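Local coordinates for protein N-(5'-phosphoribosyl)anthranilate isomerase (Pyrococcus furiosus, PDB 4AAJ) that catalyses the isomerisation of N-(5-phospho-beta-D-ribosyl)anthranilate to 1-(2-carboxyphenylamino)-1-deoxy-D-ribulose 5-phosphate, the third step from chorismate to tryptophan, at residues I56-A61 with I88-A93; R123-S128 with E132-R137; E189-V194 with R221-V226. All blocks are in the same frame, centred on the assembly; numbering follows the deposited sequence.

Contact 1. Residues I56-A61 with I88-A93. With SO4 (sulfate ion), chain D.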
# COMPACT_ATOMS: atom_id res chain seq x y z
N ILE A 56 5.56 -9.04 11.21
CA ILE A 56 5.79 -8.77 12.64
C ILE A 56 4.67 -9.34 13.52
O ILE A 56 3.53 -9.55 13.06
CB ILE A 56 6.03 -7.27 12.92
CG1 ILE A 56 4.74 -6.45 12.67
CG2 ILE A 56 7.21 -6.73 12.12
CD1 ILE A 56 4.87 -4.98 13.03
N PRO A 57 4.97 -9.64 14.81
CA PRO A 57 3.97 -10.10 15.74
C PRO A 57 2.94 -8.99 16.03
O PRO A 57 3.24 -7.81 15.81
CB PRO A 57 4.77 -10.41 17.02
CG PRO A 57 6.20 -10.42 16.62
CD PRO A 57 6.32 -9.57 15.39
N LEU A 58 1.76 -9.37 16.50
CA LEU A 58 0.68 -8.40 16.76
C LEU A 58 1.07 -7.36 17.82
O LEU A 58 0.66 -6.19 17.72
CB LEU A 58 -0.62 -9.10 17.14
CG LEU A 58 -1.24 -9.98 16.03
CD1 LEU A 58 -2.50 -10.67 16.52
CD2 LEU A 58 -1.50 -9.21 14.74
N GLU A 59 1.88 -7.76 18.80
CA GLU A 59 2.35 -6.78 19.81
C GLU A 59 3.20 -5.67 19.18
O GLU A 59 3.04 -4.50 19.53
CB GLU A 59 3.14 -7.49 20.94
CG GLU A 59 3.97 -6.55 21.83
CD GLU A 59 3.14 -5.49 22.54
OE1 GLU A 59 1.99 -5.78 22.93
OE2 GLU A 59 3.66 -4.37 22.74
N LYS A 60 4.08 -6.02 18.25
CA LYS A 60 4.91 -5.04 17.58
C LYS A 60 4.06 -4.12 16.68
O LYS A 60 4.27 -2.90 16.66
CB LYS A 60 6.04 -5.70 16.80
CG LYS A 60 7.07 -4.75 16.20
CD LYS A 60 7.66 -3.77 17.20
CE LYS A 60 8.73 -4.40 18.08
NZ LYS A 60 9.37 -3.39 18.97
N ALA A 61 3.09 -4.72 15.98
CA ALA A 61 2.12 -3.93 15.20
C ALA A 61 1.38 -2.93 16.10
O ALA A 61 1.28 -1.75 15.76
CB ALA A 61 1.13 -4.84 14.48
N ILE A 88 -7.60 -6.64 13.55
CA ILE A 88 -7.92 -5.23 13.78
C ILE A 88 -8.10 -4.99 15.28
O ILE A 88 -7.49 -4.06 15.84
CB ILE A 88 -9.17 -4.81 12.97
CG1 ILE A 88 -8.87 -4.84 11.46
CG2 ILE A 88 -9.64 -3.41 13.36
CD1 ILE A 88 -10.11 -4.80 10.59
N GLU A 89 -8.88 -5.85 15.93
CA GLU A 89 -9.15 -5.76 17.37
C GLU A 89 -7.87 -5.86 18.19
O GLU A 89 -7.63 -5.08 19.12
CB GLU A 89 -10.13 -6.85 17.80
CG GLU A 89 -11.57 -6.56 17.41
CD GLU A 89 -12.52 -7.70 17.73
OE1 GLU A 89 -12.16 -8.60 18.53
OE2 GLU A 89 -13.65 -7.69 17.20
N ARG A 90 -7.04 -6.83 17.81
CA ARG A 90 -5.79 -7.07 18.51
C ARG A 90 -4.76 -5.96 18.30
O ARG A 90 -3.91 -5.77 19.15
CB ARG A 90 -5.22 -8.47 18.15
CG ARG A 90 -6.06 -9.63 18.68
CD ARG A 90 -5.80 -10.93 17.92
NE ARG A 90 -6.76 -11.98 18.27
CZ ARG A 90 -7.01 -13.05 17.51
NH1 ARG A 90 -6.40 -13.21 16.34
NH2 ARG A 90 -7.90 -13.95 17.89
N THR A 91 -4.84 -5.20 17.20
CA THR A 91 -3.84 -4.17 16.92
C THR A 91 -4.28 -2.71 17.09
O THR A 91 -3.42 -1.83 17.18
CB THR A 91 -3.27 -4.26 15.49
OG1 THR A 91 -4.36 -4.11 14.56
CG2 THR A 91 -2.53 -5.59 15.27
N GLY A 92 -5.58 -2.47 17.08
CA GLY A 92 -6.14 -1.10 17.09
C GLY A 92 -6.00 -0.37 15.76
O GLY A 92 -6.12 0.86 15.69
N ALA A 93 -5.79 -1.13 14.68
CA ALA A 93 -5.58 -0.53 13.35
C ALA A 93 -6.82 0.25 12.91
O ALA A 93 -7.95 -0.18 13.15
CB ALA A 93 -5.28 -1.61 12.32
S SO4 D . 12.21 -0.79 18.33
O1 SO4 D . 10.78 -1.18 18.23
O2 SO4 D . 12.45 -0.24 19.68
O3 SO4 D . 12.58 0.24 17.35
O4 SO4 D . 13.03 -2.01 18.11
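Leu58, in the first turn of helix 58-67, divides its two methyls between Arg90 and Thr91 in the last turn of helix 81-91. These helices are consecutive in the outer helical layer of the TIM (beta/alpha)8 barrel. The close approach is measured by the 6.2 Å between the CA atoms of Leu58 and Thr91.

The two side chains that Leu58 meets lie differently against it. With Arg90 it crosses obliquely: Leu58 CD1 rests on the aliphatic stem, 3.6 Å from Arg90 CD and slightly farther from its CB, while the extended arginine chain carries the guanidinium away from the contact. With Thr91 the crossing is nearly a right angle, and Leu58 CD2 stands 3.8 Å from Thr91 CG2. That same threonine methyl, Thr91 CG2, also lies 3.8 Å from Ala61 CB, one turn further along helix 58-67, and is thus shared by both. The threonine torsion explains this split use of its branches: OG1 sits between the backbone N and the carbonyl carbon (chi1 59°), which turns CG2 toward the neighbouring helix and leaves OG1 to hydrogen-bond Ala87 O in its own helix. Ala93 N adds a weak bond to OG1, just past Gly92, whose positive phi marks the chain leaving the helix.

No hydrogen bond joins the two segments, so their mutual contact is van der Waals packing; Arg62 NH1 adds a polar tie between the helices by binding Arg90 O. Lys60, bent at chi2 and chi3, extends elsewhere, its NZ salt-bridged to Glu63 and donating to O1 of a sulfate ion at 2.7 Å.

Contact 2. Residues R123-S128 with E132-R137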
# COMPACT_ATOMS: atom_id res chain seq x y z
N ARG A 123 -3.41 -6.75 -8.69
CA ARG A 123 -2.27 -7.03 -9.54
C ARG A 123 -2.50 -6.48 -10.95
O ARG A 123 -3.57 -6.67 -11.54
CB ARG A 123 -1.96 -8.54 -9.57
CG ARG A 123 -0.92 -8.96 -10.60
CD ARG A 123 0.48 -8.45 -10.26
NE ARG A 123 1.29 -9.44 -9.56
CZ ARG A 123 2.38 -9.15 -8.84
NH1 ARG A 123 2.78 -7.89 -8.70
NH2 ARG A 123 3.05 -10.12 -8.24
N VAL A 124 -1.51 -5.77 -11.47
CA VAL A 124 -1.49 -5.42 -12.89
C VAL A 124 -0.53 -6.37 -13.60
O VAL A 124 0.43 -6.86 -12.99
CB VAL A 124 -1.11 -3.94 -13.15
CG1 VAL A 124 -2.13 -2.99 -12.52
CG2 VAL A 124 0.30 -3.62 -12.65
N PRO A 125 -0.79 -6.66 -14.89
CA PRO A 125 0.08 -7.53 -15.69
C PRO A 125 1.54 -7.05 -15.77
O PRO A 125 1.80 -5.85 -15.81
CB PRO A 125 -0.56 -7.48 -17.08
CG PRO A 125 -2.00 -7.15 -16.83
CD PRO A 125 -2.01 -6.26 -15.62
N THR A 126 2.49 -7.99 -15.78
CA THR A 126 3.89 -7.66 -16.06
C THR A 126 4.02 -7.19 -17.51
O THR A 126 4.71 -6.20 -17.79
CB THR A 126 4.81 -8.88 -15.81
OG1 THR A 126 4.57 -9.40 -14.50
CG2 THR A 126 6.28 -8.49 -15.92
N ILE A 127 3.35 -7.89 -18.41
CA ILE A 127 3.22 -7.46 -19.81
C ILE A 127 1.76 -7.51 -20.25
O ILE A 127 0.98 -8.33 -19.77
CB ILE A 127 4.13 -8.28 -20.77
CG1 ILE A 127 3.92 -9.79 -20.58
CG2 ILE A 127 5.59 -7.89 -20.60
CD1 ILE A 127 2.91 -10.39 -21.53
N SER A 128 1.40 -6.63 -21.18
CA SER A 128 0.01 -6.51 -21.62
C SER A 128 -0.08 -6.37 -23.14
O SER A 128 0.50 -5.44 -23.72
CB SER A 128 -0.66 -5.32 -20.93
OG SER A 128 -1.97 -5.11 -21.42
N GLU A 132 -5.48 -0.83 -22.99
CA GLU A 132 -6.80 -0.22 -22.83
C GLU A 132 -7.85 -1.20 -22.30
O GLU A 132 -8.68 -0.84 -21.45
CB GLU A 132 -7.27 0.38 -24.17
CG GLU A 132 -8.53 1.22 -24.09
CD GLU A 132 -8.30 2.59 -23.48
OE1 GLU A 132 -7.61 3.42 -24.12
OE2 GLU A 132 -8.80 2.85 -22.37
N GLU A 133 -7.80 -2.43 -22.78
CA GLU A 133 -8.76 -3.46 -22.40
C GLU A 133 -8.44 -4.09 -21.06
O GLU A 133 -9.35 -4.42 -20.29
CB GLU A 133 -8.88 -4.51 -23.50
CG GLU A 133 -9.62 -4.00 -24.72
CD GLU A 133 -9.00 -4.45 -26.03
OE1 GLU A 133 -8.38 -5.53 -26.04
OE2 GLU A 133 -9.12 -3.70 -27.03
N ASP A 134 -7.15 -4.27 -20.78
CA ASP A 134 -6.70 -4.75 -19.47
C ASP A 134 -7.04 -3.75 -18.37
O ASP A 134 -7.42 -4.15 -17.27
CB ASP A 134 -5.21 -5.07 -19.48
CG ASP A 134 -4.90 -6.44 -20.07
OD1 ASP A 134 -5.85 -7.24 -20.27
OD2 ASP A 134 -3.71 -6.72 -20.34
N ALA A 135 -6.93 -2.45 -18.67
CA ALA A 135 -7.32 -1.39 -17.74
C ALA A 135 -8.81 -1.43 -17.47
O ALA A 135 -9.24 -1.39 -16.31
CB ALA A 135 -6.91 -0.03 -18.27
N ASN A 136 -9.62 -1.55 -18.53
CA ASN A 136 -11.07 -1.63 -18.38
C ASN A 136 -11.50 -2.89 -17.62
O ASN A 136 -12.46 -2.85 -16.84
CB ASN A 136 -11.77 -1.52 -19.74
CG ASN A 136 -11.86 -0.08 -20.23
OD1 ASN A 136 -11.86 0.86 -19.43
ND2 ASN A 136 -11.96 0.09 -21.54
N ARG A 137 -10.78 -3.99 -17.82
CA ARG A 137 -11.05 -5.23 -17.10
C ARG A 137 -10.76 -5.10 -15.59
O ARG A 137 -11.56 -5.53 -14.76
CB ARG A 137 -10.22 -6.38 -17.66
CG ARG A 137 -10.54 -7.72 -17.02
CD ARG A 137 -9.29 -8.57 -16.86
NE ARG A 137 -9.32 -9.31 -15.60
CZ ARG A 137 -8.47 -10.28 -15.26
NH1 ARG A 137 -7.50 -10.66 -16.08
NH2 ARG A 137 -8.60 -10.88 -14.08
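Asp134, in the first turn of helix 131-144, reaches back to Ser128 in the loop that leads into that helix, and a single side-chain hydrogen bond closes the turn of chain between them. The CA atoms of the two residues are 7.3 Å apart, a gap their side chains span together.

Followed outward, Asp134 CB first comes within 3.8 Å of Ser128 OG. Asp134 CG lies anti to the aspartate's own carbonyl carbon (chi1 -81°), which directs the carboxylate at the loop, and is 3.5 Å from Ser128 OG. At the tip, Asp134 OD2 accepts a hydrogen bond from Ser128 OG at 2.6 Å, and it also lies 3.4 Å from Ser128 CB. The hydroxyl meets OD2 on its anti side and 32° out of the carboxylate plane. A second neighbour of Asp134 OD2 is the ring of Pro125, whose CG is 3.9 Å away. Ser128 supplies its half of the bond with OG anti to its backbone N (chi1 175°), extending the hydroxyl toward the helix. Because Asp134 belongs to the N-terminal part of its helix, the helix dipole would tend to favour its charged form.

The contact lies near the surface, in a beta-alpha connection of the TIM barrel that runs from strand 117-123 to helix 131-144. Ser128 and Asp134 both touch Val166 of helix 165-173, and earlier in the loop, Val124 is held by backbone bonding to Asp153 at the end of strand 149-153.

Contact 3. Residues E189-V194 with R221-V226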
# COMPACT_ATOMS: atom_id res chain seq x y z
N GLU A 189 10.04 9.03 -13.04
CA GLU A 189 9.59 8.58 -14.36
C GLU A 189 8.26 7.83 -14.27
O GLU A 189 7.35 8.06 -15.08
CB GLU A 189 10.65 7.71 -15.03
CG GLU A 189 10.44 7.49 -16.53
CD GLU A 189 10.42 8.78 -17.34
OE1 GLU A 189 11.16 9.72 -17.00
OE2 GLU A 189 9.65 8.84 -18.32
N VAL A 190 8.15 6.94 -13.28
CA VAL A 190 6.91 6.21 -13.03
C VAL A 190 5.75 7.20 -12.82
O VAL A 190 4.68 7.03 -13.40
CB VAL A 190 7.04 5.25 -11.83
CG1 VAL A 190 5.67 4.75 -11.36
CG2 VAL A 190 7.94 4.07 -12.19
N ILE A 191 6.00 8.23 -12.02
CA ILE A 191 4.99 9.24 -11.72
C ILE A 191 4.56 10.03 -12.97
O ILE A 191 3.38 10.35 -13.13
CB ILE A 191 5.45 10.19 -10.59
CG1 ILE A 191 5.45 9.45 -9.25
CG2 ILE A 191 4.54 11.41 -10.50
CD1 ILE A 191 6.10 10.19 -8.10
N LYS A 192 5.52 10.33 -13.85
CA LYS A 192 5.22 11.05 -15.09
C LYS A 192 4.34 10.24 -16.02
O LYS A 192 3.42 10.77 -16.64
CB LYS A 192 6.51 11.48 -15.81
CG LYS A 192 7.16 12.73 -15.24
CD LYS A 192 8.17 13.33 -16.22
CE LYS A 192 9.54 12.68 -16.12
NZ LYS A 192 10.35 13.26 -15.01
N VAL A 193 4.60 8.94 -16.12
CA VAL A 193 3.84 8.07 -17.01
C VAL A 193 2.46 7.74 -16.43
O VAL A 193 1.45 7.90 -17.11
CB VAL A 193 4.60 6.77 -17.33
CG1 VAL A 193 3.77 5.85 -18.21
CG2 VAL A 193 5.93 7.08 -18.00
N VAL A 194 2.43 7.29 -15.18
CA VAL A 194 1.21 6.79 -14.55
C VAL A 194 0.31 7.91 -14.04
O VAL A 194 -0.92 7.80 -14.09
CB VAL A 194 1.54 5.81 -13.39
CG1 VAL A 194 0.26 5.25 -12.77
CG2 VAL A 194 2.42 4.67 -13.89
N ARG A 221 11.24 13.13 -1.31
CA ARG A 221 11.53 14.43 -1.91
C ARG A 221 11.34 14.41 -3.43
O ARG A 221 10.63 15.25 -3.98
CB ARG A 221 12.95 14.90 -1.55
CG ARG A 221 13.23 16.36 -1.86
CD ARG A 221 14.70 16.72 -1.62
NE ARG A 221 15.60 16.08 -2.57
CZ ARG A 221 16.54 15.18 -2.26
NH1 ARG A 221 16.72 14.82 -0.99
NH2 ARG A 221 17.30 14.66 -3.21
N ARG A 222 11.97 13.43 -4.08
CA ARG A 222 11.88 13.27 -5.54
C ARG A 222 10.45 13.03 -6.01
O ARG A 222 10.01 13.60 -7.01
CB ARG A 222 12.79 12.14 -6.02
CG ARG A 222 14.28 12.44 -5.94
CD ARG A 222 15.09 11.38 -6.67
NE ARG A 222 16.53 11.60 -6.53
CZ ARG A 222 17.45 11.05 -7.31
NH1 ARG A 222 17.11 10.23 -8.30
NH2 ARG A 222 18.74 11.32 -7.11
N ALA A 223 9.73 12.17 -5.28
CA ALA A 223 8.34 11.86 -5.61
C ALA A 223 7.46 13.09 -5.47
O ALA A 223 6.63 13.36 -6.33
CB ALA A 223 7.83 10.72 -4.73
N LYS A 224 7.65 13.83 -4.38
CA LYS A 224 6.90 15.06 -4.12
C LYS A 224 7.15 16.16 -5.15
O LYS A 224 6.31 17.05 -5.32
CB LYS A 224 7.21 15.58 -2.71
CG LYS A 224 6.81 14.66 -1.57
CD LYS A 224 5.32 14.71 -1.30
CE LYS A 224 4.99 14.05 0.03
NZ LYS A 224 3.52 13.99 0.20
N ASN A 225 8.30 16.10 -5.82
CA ASN A 225 8.73 17.12 -6.79
C ASN A 225 8.11 17.03 -8.19
O ASN A 225 8.04 18.03 -8.90
CB ASN A 225 10.25 17.13 -6.92
CG ASN A 225 10.93 17.93 -5.81
OD1 ASN A 225 10.29 18.74 -5.13
ND2 ASN A 225 12.22 17.70 -5.63
N VAL A 226 7.66 15.84 -8.57
CA VAL A 226 7.08 15.63 -9.90
C VAL A 226 5.61 16.02 -9.92
O VAL A 226 5.25 17.14 -9.56
CB VAL A 226 7.23 14.17 -10.36
CG1 VAL A 226 6.90 14.04 -11.84
CG2 VAL A 226 8.64 13.67 -10.09
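Ile191 lays its CD1 methyl over the backbone of Ala223, 3.7 Å from both the CA and the O of that residue, with Ala223 CB at 3.8 Å. The contact joins helix 187-194 to helix 213-225, the last two helices in chain order, adjacent in the outer layer of the TIM (beta/alpha)8 barrel.

The other branch of the isoleucine is used as well. Ile191 CG2, placed anti to the backbone N because CG1 is anti to the carbonyl carbon (chi1 -71°), passes at a slant against Val226, coming 3.8 Å from Val226 CG1. One side chain therefore touches both Ala223 in helix 213-225 and Val226, three residues further along the chain. With an alanine here both branches would go, which would probably open a gap above Ala223 and leave Val226 with much less to pack against.

No hydrogen bond crosses; the segments meet by van der Waals contact, mostly of apolar groups. Further inward, Ala223 rests on Val23 of strand 22-25 and Ile191 on Met21, placing the contact where the last helix packs beside the first strand. On the outer side, the stem of Lys192 meets Val226 at about a right angle, with Lys192 CG 3.7 Å from Val226 CG1.

How the contacts relate
From the N terminus the three contacts follow one another in series, none nested in or crossing another. Contact 1 closes first: the 26 residues between its segments contain strand 72-76, so it joins two successive outer helices across one beta-alpha unit. Contact 2 is a short closure, with three residues between its segments, tying a loop to the helix it enters. Contact 3 again spans 26 residues, including strand 198-201, and joins the last two helices beside the first strand. Contact 1 lies across the chain's centre from the others, its centre 34 Å from that of contact 2 and 32 Å from that of contact 3. Contacts 2 and 3 approach to about 9 Å between nearest atoms, without touching.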